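PDB 5K3J: acyl-coenzyme A oxidase acox-1.2 from Caenorhabditis elegans, which catalyses, with FAD, the first step of peroxisomal beta-oxidation of ascaroside pheromone side chains, desaturating CoA thioesters of ascarosides with a five-carbon omega side chain. Local coordinates for residues L442-V447 with E510-A515; A202-I205 with N210-P213; G356-H361 with I536-R541. All coordinates share one frame; numbering follows the deposited sequence.

Contact 1: residues L442-V447 with E510-A515; sequences LARYLV and ESREVA. With 6QA (~{S}-[2-[3-[[(2~{R})-4-[[[(2~{R},3~{S},4~{R},5~{R})-5-(6-aminopurin-9-yl)-4-oxidanyl-3-phosphonooxy-oxolan-2-yl]methoxy-oxidanyl-phosphoryl]oxy-oxidanyl-phosphoryl]oxy-3,3-dimethyl-2-oxidanyl-butanoyl]amino]propanoylamino]ethyl] 5-[(2~{R},3~{R},5~{R},6~{S})-6-methyl-3,5-bis(oxidanyl)oxan-2-yl]oxypentanethioate), chain E.
NH2 of R444 stands between a phosphate and a second arginine: it lies 3.2 Å from O51 of 6QA and 3.3 Å from NH1 of R512. The phosphate is the one esterified to the ribose 3' position of the coenzyme A moiety. R444 approaches it with its length as well as its end, since CB of R444 is 3.4 Å from O52 of 6QA and the aliphatic chain runs on past that oxygen before the guanidinium reaches O51. A bend at chi2 (-137°) turns the chain from helix 435-450 across the phosphate and on toward R512.

R512 comes from the first turn of helix 512-518, just after the N-cap residue S511. Its CG is anti to the backbone N (chi1 171°), and the chain stays extended to NE, the reach needed where the nearest CA atoms, those of R444 and E513, are 12.1 Å apart. NH2 of R444 comes to the edge of the R512 guanidinium, near its plane, and the two planes are 37° apart. NE of R512 also lies 3.4 Å from NH2 of R444, but both nitrogens are donors, so no hydrogen bond joins the arginines. Their closeness makes sense beside the negative phosphate, which would offset the like charges. E513 may add a little negative potential, its OE2 being 5.7 Å from NH1 of R444.

W516, on the same helix as R512, makes a cation-pi contact with R444, while S511 OG bonds to D324 of the second subunit. Arginine suits both positions, combining long reach with a diffuse positive charge. R444 lines the 3'-phosphate end of the acyl-CoA oxidase substrate pocket, an anion-binding site to which R512, farther from the phosphate, probably adds only longer-range positive potential.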
loop_
_atom_site.group_PDB
_atom_site.type_symbol
_atom_site.label_atom_id
_atom_site.label_comp_id
_atom_site.label_asym_id
_atom_site.label_seq_id
_atom_site.Cartn_x
_atom_site.Cartn_y
_atom_site.Cartn_z
ATOM N N LEU A 442 -6.332 -15.361 17.986
ATOM C CA LEU A 442 -7.173 -16.444 17.490
ATOM C C LEU A 442 -6.439 -17.779 17.581
ATOM O O LEU A 442 -7.052 -18.829 17.778
ATOM C CB LEU A 442 -7.600 -16.169 16.047
ATOM C CG LEU A 442 -8.181 -17.322 15.225
ATOM C CD1 LEU A 442 -9.432 -17.887 15.874
ATOM C CD2 LEU A 442 -8.481 -16.852 13.824
ATOM N N ALA A 443 -5.119 -17.720 17.443
ATOM C CA ALA A 443 -4.276 -18.905 17.524
ATOM C C ALA A 443 -4.346 -19.535 18.911
ATOM O O ALA A 443 -4.213 -20.751 19.054
ATOM C CB ALA A 443 -2.844 -18.555 17.174
ATOM N N ARG A 444 -4.549 -18.705 19.931
ATOM C CA ARG A 444 -4.701 -19.196 21.295
ATOM C C ARG A 444 -6.021 -19.938 21.455
ATOM O O ARG A 444 -6.113 -20.918 22.194
ATOM C CB ARG A 444 -4.614 -18.045 22.297
ATOM C CG ARG A 444 -3.210 -17.509 22.485
ATOM C CD ARG A 444 -2.915 -17.247 23.947
ATOM N NE ARG A 444 -1.488 -17.092 24.212
ATOM C CZ ARG A 444 -0.829 -17.768 25.148
ATOM N NH1 ARG A 444 0.470 -17.563 25.328
ATOM N NH2 ARG A 444 -1.470 -18.646 25.909
ATOM N N TYR A 445 -7.043 -19.460 20.754
ATOM C CA TYR A 445 -8.355 -20.092 20.769
ATOM C C TYR A 445 -8.339 -21.359 19.931
ATOM O O TYR A 445 -9.198 -22.225 20.082
ATOM C CB TYR A 445 -9.409 -19.105 20.267
ATOM C CG TYR A 445 -10.728 -19.691 19.795
ATOM C CD1 TYR A 445 -11.770 -19.936 20.685
ATOM C CD2 TYR A 445 -10.947 -19.952 18.447
ATOM C CE1 TYR A 445 -12.982 -20.454 20.244
ATOM C CE2 TYR A 445 -12.150 -20.467 18.001
ATOM C CZ TYR A 445 -13.164 -20.716 18.901
ATOM O OH TYR A 445 -14.362 -21.229 18.457
ATOM N N LEU A 446 -7.347 -21.460 19.051
ATOM C CA LEU A 446 -7.169 -22.643 18.220
ATOM C C LEU A 446 -6.389 -23.717 18.972
ATOM O O LEU A 446 -6.674 -24.907 18.834
ATOM C CB LEU A 446 -6.460 -22.287 16.913
ATOM C CG LEU A 446 -7.276 -21.477 15.904
ATOM C CD1 LEU A 446 -6.527 -21.346 14.582
ATOM C CD2 LEU A 446 -8.653 -22.099 15.696
ATOM N N VAL A 447 -5.406 -23.294 19.764
ATOM C CA VAL A 447 -4.668 -24.217 20.616
ATOM C C VAL A 447 -5.607 -24.827 21.637
ATOM O O VAL A 447 -5.697 -26.045 21.752
ATOM C CB VAL A 447 -3.501 -23.525 21.346
ATOM C CG1 VAL A 447 -2.937 -24.439 22.430
ATOM C CG2 VAL A 447 -2.420 -23.125 20.359
ATOM N N GLU A 510 11.106 -25.685 27.329
ATOM C CA GLU A 510 11.190 -24.261 27.044
ATOM C C GLU A 510 9.917 -23.621 27.581
ATOM O O GLU A 510 8.821 -24.135 27.351
ATOM C CB GLU A 510 11.357 -24.000 25.544
ATOM C CG GLU A 510 12.279 -22.840 25.193
ATOM C CD GLU A 510 13.747 -23.233 25.175
ATOM O OE1 GLU A 510 14.093 -24.305 25.716
ATOM O OE2 GLU A 510 14.560 -22.468 24.612
ATOM N N SER A 511 10.071 -22.519 28.309
ATOM C CA SER A 511 8.945 -21.875 28.983
ATOM C C SER A 511 7.842 -21.500 28.001
ATOM O O SER A 511 8.108 -21.271 26.822
ATOM C CB SER A 511 9.410 -20.630 29.738
ATOM O OG SER A 511 9.289 -19.468 28.936
ATOM N N ARG A 512 6.612 -21.437 28.503
ATOM C CA ARG A 512 5.430 -21.203 27.674
ATOM C C ARG A 512 5.568 -19.996 26.755
ATOM O O ARG A 512 5.381 -20.109 25.543
ATOM C CB ARG A 512 4.193 -21.019 28.550
ATOM C CG ARG A 512 2.977 -20.550 27.772
ATOM C CD ARG A 512 1.759 -20.402 28.659
ATOM N NE ARG A 512 0.531 -20.569 27.889
ATOM C CZ ARG A 512 -0.111 -21.726 27.754
ATOM N NH1 ARG A 512 -1.221 -21.788 27.031
ATOM N NH2 ARG A 512 0.354 -22.821 28.345
ATOM N N GLU A 513 5.885 -18.848 27.343
ATOM C CA GLU A 513 6.059 -17.611 26.592
ATOM C C GLU A 513 7.047 -17.775 25.438
ATOM O O GLU A 513 6.781 -17.348 24.315
ATOM C CB GLU A 513 6.525 -16.488 27.522
ATOM C CG GLU A 513 5.417 -15.838 28.343
ATOM C CD GLU A 513 4.876 -16.739 29.440
ATOM O OE1 GLU A 513 5.598 -17.667 29.864
ATOM O OE2 GLU A 513 3.726 -16.518 29.877
ATOM N N VAL A 514 8.185 -18.399 25.718
ATOM C CA VAL A 514 9.204 -18.607 24.696
ATOM C C VAL A 514 8.783 -19.708 23.727
ATOM O O VAL A 514 9.004 -19.600 22.519
ATOM C CB VAL A 514 10.571 -18.954 25.326
ATOM C CG1 VAL A 514 11.606 -19.256 24.249
ATOM C CG2 VAL A 514 11.043 -17.815 26.212
ATOM N N ALA A 515 8.175 -20.763 24.261
ATOM C CA ALA A 515 7.627 -21.828 23.431
ATOM C C ALA A 515 6.568 -21.275 22.485
ATOM O O ALA A 515 6.500 -21.658 21.320
ATOM C CB ALA A 515 7.043 -22.926 24.297
HETATM P P26 6QA E . -4.566 -8.143 27.744
HETATM P P29 6QA E . -4.409 -10.691 29.353
HETATM P P50 6QA E . -5.548 -17.098 26.726
HETATM O O01 6QA E . -12.926 1.875 10.463
HETATM C C02 6QA E . -13.356 2.046 11.832
HETATM C C03 6QA E . -12.284 2.985 12.408
HETATM O O04 6QA E . -12.337 3.042 13.758
HETATM C C05 6QA E . -11.759 1.973 14.436
HETATM C C06 6QA E . -10.634 2.539 15.347
HETATM C C07 6QA E . -10.552 1.639 16.602
HETATM C C08 6QA E . -9.937 2.445 17.745
HETATM C C09 6QA E . -8.717 1.798 18.252
HETATM S S10 6QA E . -8.710 1.564 20.103
HETATM C C11 6QA E . -8.343 -0.133 20.631
HETATM C C12 6QA E . -7.726 -1.024 19.592
HETATM N N13 6QA E . -6.586 -1.631 20.169
HETATM C C14 6QA E . -6.509 -3.064 20.364
HETATM C C15 6QA E . -5.222 -3.706 20.993
HETATM C C16 6QA E . -5.666 -4.496 22.270
HETATM N N17 6QA E . -5.047 -5.834 22.325
HETATM C C18 6QA E . -4.921 -6.475 23.641
HETATM C C19 6QA E . -4.288 -7.861 23.732
HETATM O O20 6QA E . -3.766 -8.217 22.471
HETATM C C21 6QA E . -5.320 -8.934 24.180
HETATM C C22 6QA E . -4.429 -10.240 24.364
HETATM C C23 6QA E . -6.431 -9.067 23.086
HETATM C C24 6QA E . -6.023 -8.661 25.506
HETATM O O25 6QA E . -5.273 -9.161 26.631
HETATM O O27 6QA E . -3.479 -7.247 27.131
HETATM O O28 6QA E . -3.894 -9.163 28.935
HETATM O O30 6QA E . -5.045 -10.587 30.743
HETATM O O31 6QA E . -5.470 -11.260 28.181
HETATM C C32 6QA E . -5.257 -12.447 27.515
HETATM C C33 6QA E . -6.259 -13.513 28.129
HETATM O O34 6QA E . -7.415 -13.000 28.312
HETATM C C35 6QA E . -8.494 -13.704 27.320
HETATM N N36 6QA E . -9.171 -12.654 26.541
HETATM C C37 6QA E . -8.582 -11.611 25.950
HETATM N N38 6QA E . -9.477 -10.839 25.334
HETATM C C39 6QA E . -10.707 -11.395 25.533
HETATM C C40 6QA E . -10.522 -12.543 26.305
HETATM N N41 6QA E . -11.604 -13.291 26.653
HETATM C C42 6QA E . -12.822 -12.926 26.253
HETATM N N43 6QA E . -13.041 -11.821 25.511
HETATM C C44 6QA E . -12.028 -11.039 25.137
HETATM N N45 6QA E . -12.266 -9.837 24.330
HETATM C C46 6QA E . -7.856 -14.551 26.571
HETATM O O47 6QA E . -8.501 -15.903 26.643
HETATM C C48 6QA E . -6.428 -14.646 27.100
HETATM O O49 6QA E . -6.181 -15.875 27.700
HETATM O O51 6QA E . -4.176 -17.447 27.220
HETATM O O52 6QA E . -5.476 -16.620 25.266
HETATM O O53 6QA E . -6.456 -18.296 26.775
HETATM O O54 6QA E . -3.217 -11.614 29.413
HETATM O O55 6QA E . -5.624 -7.270 28.391
HETATM O O56 6QA E . -5.297 -5.907 24.624
HETATM O O57 6QA E . -7.406 -3.779 20.062
HETATM O O58 6QA E . -7.841 1.504 17.447
HETATM O O59 6QA E . -12.450 4.340 11.909
HETATM C C60 6QA E . -13.754 4.867 12.179
HETATM C C61 6QA E . -13.673 6.287 11.665
HETATM C C62 6QA E . -14.851 3.991 11.518
HETATM C C63 6QA E . -14.732 2.577 11.899
HETATM O O64 6QA E . -16.173 4.472 11.949
#

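Contact 2: residues A202-I205 with N210-P213; sequences AELI and NYGP
L204 is bound to the opposite strand through both of its backbone polar atoms. L204 N donates to G212 O at 2.9 Å, and L204 O receives Y211 N at 3.0 Å. Beside these bonds the side chains of L204 and Y211 touch through their CB atoms, 4.0 Å apart.

On the face carrying E203, I205, N210 and P213, E203 reaches across. Its first torsion extends the chain (chi1 -176°) and a bend at chi2 (73°) curls the carboxylate over G212, whose N makes a weak 2.8 Å bond to OE2 of E203. N210 lies against I205, with ND2 of N210 3.5 Å from CG1 of I205, while its OD1 is held by R208 in the turn.

E203–P213 and I205–N210 are non-hydrogen-bonded antiparallel pairs, and the one-residue shift between them is a beta bulge. Glycine suits G212, because with this backbone (phi 91°) a CB would be jammed against the carbonyl O of Y211 and would clash with CD of P213. P213 packs against Y286, a substrate-binding residue; in its non-hydrogen-bonded pair the missing N-H costs no bond to this strand. The chemistry implies that the glutamate side chain supplies an acceptor, though a weakly aligned one, for an amide that the bulge turns from regular strand pairing.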
loop_
_atom_site.group_PDB
_atom_site.type_symbol
_atom_site.label_atom_id
_atom_site.label_comp_id
_atom_site.label_asym_id
_atom_site.label_seq_id
_atom_site.Cartn_x
_atom_site.Cartn_y
_atom_site.Cartn_z
ATOM N N ALA A 202 -7.676 3.863 32.036
ATOM C CA ALA A 202 -6.588 3.996 33.000
ATOM C C ALA A 202 -6.509 2.808 33.947
ATOM O O ALA A 202 -7.501 2.129 34.195
ATOM C CB ALA A 202 -6.740 5.283 33.792
ATOM N N GLU A 203 -5.316 2.560 34.473
ATOM C CA GLU A 203 -5.110 1.497 35.443
ATOM C C GLU A 203 -5.742 1.874 36.782
ATOM O O GLU A 203 -5.449 2.930 37.340
ATOM C CB GLU A 203 -3.618 1.223 35.610
ATOM C CG GLU A 203 -3.294 0.067 36.530
ATOM C CD GLU A 203 -3.615 -1.280 35.908
ATOM O OE1 GLU A 203 -3.585 -1.384 34.662
ATOM O OE2 GLU A 203 -3.903 -2.233 36.663
ATOM N N LEU A 204 -6.610 1.007 37.295
ATOM C CA LEU A 204 -7.356 1.306 38.516
ATOM C C LEU A 204 -6.553 0.964 39.768
ATOM O O LEU A 204 -6.098 -0.165 39.941
ATOM C CB LEU A 204 -8.687 0.555 38.526
ATOM C CG LEU A 204 -9.543 0.738 39.778
ATOM C CD1 LEU A 204 -9.753 2.214 40.104
ATOM C CD2 LEU A 204 -10.880 0.024 39.621
ATOM N N ILE A 205 -6.388 1.956 40.638
ATOM C CA ILE A 205 -5.616 1.794 41.866
ATOM C C ILE A 205 -6.436 2.144 43.108
ATOM O O ILE A 205 -6.938 3.259 43.237
ATOM C CB ILE A 205 -4.349 2.668 41.845
ATOM C CG1 ILE A 205 -3.479 2.329 40.632
ATOM C CG2 ILE A 205 -3.563 2.499 43.135
ATOM C CD1 ILE A 205 -2.261 3.226 40.479
ATOM N N ASN A 210 -3.931 -3.092 42.456
ATOM C CA ASN A 210 -4.027 -2.863 41.024
ATOM C C ASN A 210 -5.088 -3.749 40.390
ATOM O O ASN A 210 -5.018 -4.973 40.464
ATOM C CB ASN A 210 -2.666 -3.071 40.364
ATOM C CG ASN A 210 -1.867 -1.785 40.279
ATOM O OD1 ASN A 210 -0.793 -1.659 40.869
ATOM N ND2 ASN A 210 -2.399 -0.816 39.547
ATOM N N TYR A 211 -6.077 -3.114 39.771
ATOM C CA TYR A 211 -7.258 -3.823 39.303
ATOM C C TYR A 211 -7.394 -3.902 37.787
ATOM O O TYR A 211 -8.405 -4.378 37.286
ATOM C CB TYR A 211 -8.511 -3.169 39.913
ATOM C CG TYR A 211 -8.632 -3.397 41.394
ATOM C CD1 TYR A 211 -9.047 -4.625 41.884
ATOM C CD2 TYR A 211 -8.325 -2.394 42.300
ATOM C CE1 TYR A 211 -9.162 -4.848 43.244
ATOM C CE2 TYR A 211 -8.438 -2.604 43.663
ATOM C CZ TYR A 211 -8.855 -3.832 44.128
ATOM O OH TYR A 211 -8.966 -4.044 45.483
ATOM N N GLY A 212 -6.390 -3.421 37.067
ATOM C CA GLY A 212 -6.433 -3.460 35.622
ATOM C C GLY A 212 -7.038 -2.205 35.020
ATOM O O GLY A 212 -7.437 -1.297 35.745
ATOM N N PRO A 213 -7.110 -2.145 33.683
ATOM C CA PRO A 213 -7.628 -0.969 32.971
ATOM C C PRO A 213 -9.147 -0.809 33.096
ATOM O O PRO A 213 -9.873 -1.798 32.986
ATOM C CB PRO A 213 -7.224 -1.243 31.524
ATOM C CG PRO A 213 -7.158 -2.730 31.437
ATOM C CD PRO A 213 -6.623 -3.182 32.755
#

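Contact 3: residues G356-H361 with I536-R541; sequences GFETIH and IEAFMR
Both E358 and R541 leave their helices with CG beside the backbone N and anti to the carbonyl carbon; what differs is the course beyond. E358 runs on extended and carries its carboxylate straight out from helix 343-363, whereas R541 bends at chi3 (-73°), folding its guanidinium back along helix 520-543. The side chains therefore cross at about a right angle, and the acid meets the side of the arginine that holds NE and NH2.

Two hydrogen bonds make the salt bridge, one to each carboxylate oxygen. NH2 of R541 donates to the syn lone pair of OE1 of E358, at 2.6 Å, and NE of R541 donates to OE2 of E358 at 2.8 Å, also on the syn side but 23° out of the carboxylate plane. Both oxygens lie near the guanidinium plane, although the two flat groups are turned 32° from each other. Glutamate is long enough to carry two acceptors across the gap, and arginine offers NE and NH2 as matching donors.

A538, one turn before R541, lies beneath the carboxylate, its CB 3.8 Å from OE2 of E358. Alanine's short side chain lets the acid come close to the helix surface, with the nearest CA atoms, those of E358 and A538, 7.4 Å apart. One face of the guanidinium rests on its own helix backbone, where the carbonyl carbon of E537 lies 4.2 Å above the plane. F534 touches the side chains of both E358 and R541.

The pair joins two long helices of the oxidase, away from its ligand sites. R541 is exposed, so water probably screens the attraction in part; the two-point, side-on geometry nevertheless implies a link sensitive to the direction and rotation of both groups.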
loop_
_atom_site.group_PDB
_atom_site.type_symbol
_atom_site.label_atom_id
_atom_site.label_comp_id
_atom_site.label_asym_id
_atom_site.label_seq_id
_atom_site.Cartn_x
_atom_site.Cartn_y
_atom_site.Cartn_z
ATOM N N GLY A 356 -19.512 -10.407 7.049
ATOM C CA GLY A 356 -19.730 -9.291 7.948
ATOM C C GLY A 356 -21.116 -9.284 8.568
ATOM O O GLY A 356 -21.266 -8.948 9.742
ATOM N N PHE A 357 -22.127 -9.657 7.785
ATOM C CA PHE A 357 -23.504 -9.701 8.277
ATOM C C PHE A 357 -23.666 -10.672 9.439
ATOM O O PHE A 357 -24.391 -10.387 10.393
ATOM C CB PHE A 357 -24.481 -10.087 7.159
ATOM C CG PHE A 357 -24.963 -8.922 6.348
ATOM C CD1 PHE A 357 -25.680 -7.902 6.948
ATOM C CD2 PHE A 357 -24.712 -8.849 4.992
ATOM C CE1 PHE A 357 -26.124 -6.830 6.216
ATOM C CE2 PHE A 357 -25.159 -7.775 4.258
ATOM C CZ PHE A 357 -25.863 -6.768 4.869
ATOM N N GLU A 358 -22.998 -11.817 9.358
ATOM C CA GLU A 358 -23.087 -12.819 10.414
ATOM C C GLU A 358 -22.465 -12.324 11.718
ATOM O O GLU A 358 -23.092 -12.398 12.773
ATOM C CB GLU A 358 -22.417 -14.124 9.979
ATOM C CG GLU A 358 -23.140 -14.866 8.870
ATOM C CD GLU A 358 -22.637 -16.288 8.704
ATOM O OE1 GLU A 358 -21.850 -16.745 9.562
ATOM O OE2 GLU A 358 -23.023 -16.948 7.716
ATOM N N THR A 359 -21.240 -11.809 11.642
ATOM C CA THR A 359 -20.520 -11.392 12.843
ATOM C C THR A 359 -21.059 -10.086 13.425
ATOM O O THR A 359 -20.896 -9.819 14.616
ATOM C CB THR A 359 -19.011 -11.244 12.576
ATOM O OG1 THR A 359 -18.795 -10.279 11.540
ATOM C CG2 THR A 359 -18.413 -12.581 12.158
ATOM N N ILE A 360 -21.702 -9.275 12.593
ATOM C CA ILE A 360 -22.359 -8.069 13.087
ATOM C C ILE A 360 -23.545 -8.450 13.961
ATOM O O ILE A 360 -23.757 -7.872 15.028
ATOM C CB ILE A 360 -22.833 -7.155 11.932
ATOM C CG1 ILE A 360 -21.672 -6.309 11.406
ATOM C CG2 ILE A 360 -23.959 -6.233 12.383
ATOM C CD1 ILE A 360 -22.008 -5.538 10.145
ATOM N N HIS A 361 -24.306 -9.444 13.514
ATOM C CA HIS A 361 -25.558 -9.784 14.175
ATOM C C HIS A 361 -25.343 -10.554 15.474
ATOM O O HIS A 361 -26.003 -10.273 16.472
ATOM C CB HIS A 361 -26.465 -10.584 13.236
ATOM C CG HIS A 361 -27.924 -10.314 13.439
ATOM N ND1 HIS A 361 -28.715 -11.077 14.270
ATOM C CD2 HIS A 361 -28.731 -9.354 12.929
ATOM C CE1 HIS A 361 -29.949 -10.603 14.257
ATOM N NE2 HIS A 361 -29.985 -9.558 13.451
ATOM N N ILE A 536 -15.579 -18.339 3.452
ATOM C CA ILE A 536 -16.164 -19.172 2.409
ATOM C C ILE A 536 -17.540 -19.711 2.812
ATOM O O ILE A 536 -18.502 -19.600 2.049
ATOM C CB ILE A 536 -15.234 -20.346 2.068
ATOM C CG1 ILE A 536 -13.946 -19.820 1.436
ATOM C CG2 ILE A 536 -15.923 -21.323 1.132
ATOM C CD1 ILE A 536 -12.951 -20.900 1.095
ATOM N N GLU A 537 -17.622 -20.289 4.009
ATOM C CA GLU A 537 -18.877 -20.833 4.524
ATOM C C GLU A 537 -19.957 -19.765 4.596
ATOM O O GLU A 537 -21.087 -19.970 4.147
ATOM C CB GLU A 537 -18.673 -21.439 5.913
ATOM C CG GLU A 537 -17.649 -22.547 5.981
ATOM C CD GLU A 537 -17.630 -23.219 7.335
ATOM O OE1 GLU A 537 -17.004 -22.665 8.263
ATOM O OE2 GLU A 537 -18.252 -24.295 7.473
ATOM N N ALA A 538 -19.590 -18.628 5.179
ATOM C CA ALA A 538 -20.482 -17.482 5.306
ATOM C C ALA A 538 -21.057 -17.078 3.953
ATOM O O ALA A 538 -22.254 -16.811 3.830
ATOM C CB ALA A 538 -19.743 -16.313 5.935
ATOM N N PHE A 539 -20.184 -17.028 2.950
ATOM C CA PHE A 539 -20.573 -16.741 1.575
ATOM C C PHE A 539 -21.625 -17.747 1.125
ATOM O O PHE A 539 -22.713 -17.369 0.688
ATOM C CB PHE A 539 -19.347 -16.795 0.658
ATOM C CG PHE A 539 -19.513 -16.061 -0.649
ATOM C CD1 PHE A 539 -20.734 -15.525 -1.027
ATOM C CD2 PHE A 539 -18.434 -15.913 -1.503
ATOM C CE1 PHE A 539 -20.874 -14.853 -2.230
ATOM C CE2 PHE A 539 -18.566 -15.243 -2.706
ATOM C CZ PHE A 539 -19.786 -14.713 -3.071
ATOM N N MET A 540 -21.288 -19.026 1.256
ATOM C CA MET A 540 -22.177 -20.120 0.875
ATOM C C MET A 540 -23.562 -20.004 1.498
ATOM O O MET A 540 -24.573 -20.194 0.821
ATOM C CB MET A 540 -21.562 -21.463 1.267
ATOM C CG MET A 540 -20.309 -21.822 0.501
ATOM S SD MET A 540 -20.212 -23.599 0.236
ATOM C CE MET A 540 -21.815 -23.899 -0.506
ATOM N N ARG A 541 -23.603 -19.691 2.789
ATOM C CA ARG A 541 -24.866 -19.632 3.521
ATOM C C ARG A 541 -25.763 -18.497 3.043
ATOM O O ARG A 541 -26.976 -18.520 3.263
ATOM C CB ARG A 541 -24.605 -19.490 5.020
ATOM C CG ARG A 541 -24.009 -20.736 5.659
ATOM C CD ARG A 541 -24.118 -20.685 7.169
ATOM N NE ARG A 541 -23.177 -19.737 7.751
ATOM C CZ ARG A 541 -21.987 -20.076 8.235
ATOM N NH1 ARG A 541 -21.597 -21.346 8.211
ATOM N NH2 ARG A 541 -21.189 -19.152 8.749
#

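In the fold
Contacts 1 and 2 lie toward the same substrate at different places, their centres 26 Å apart and their nearest atoms about 17 Å. Contact 1 meets 6QA at its 3'-phosphate, while the P213 side chain of contact 2 comes within about 6 Å of the ligand, beside Y286. Contact 3 touches neither: its nearest atoms are about 11 Å from contact 1 and about 23 Å from contact 2. Helix 520-543 nevertheless connects 1 and 3. It follows helix 512-518 in the chain, carries R541, and bears S527, an ATP-binding residue against which L442 and A443 pack. The side chain of R444 is about 9 Å from a bound FAD.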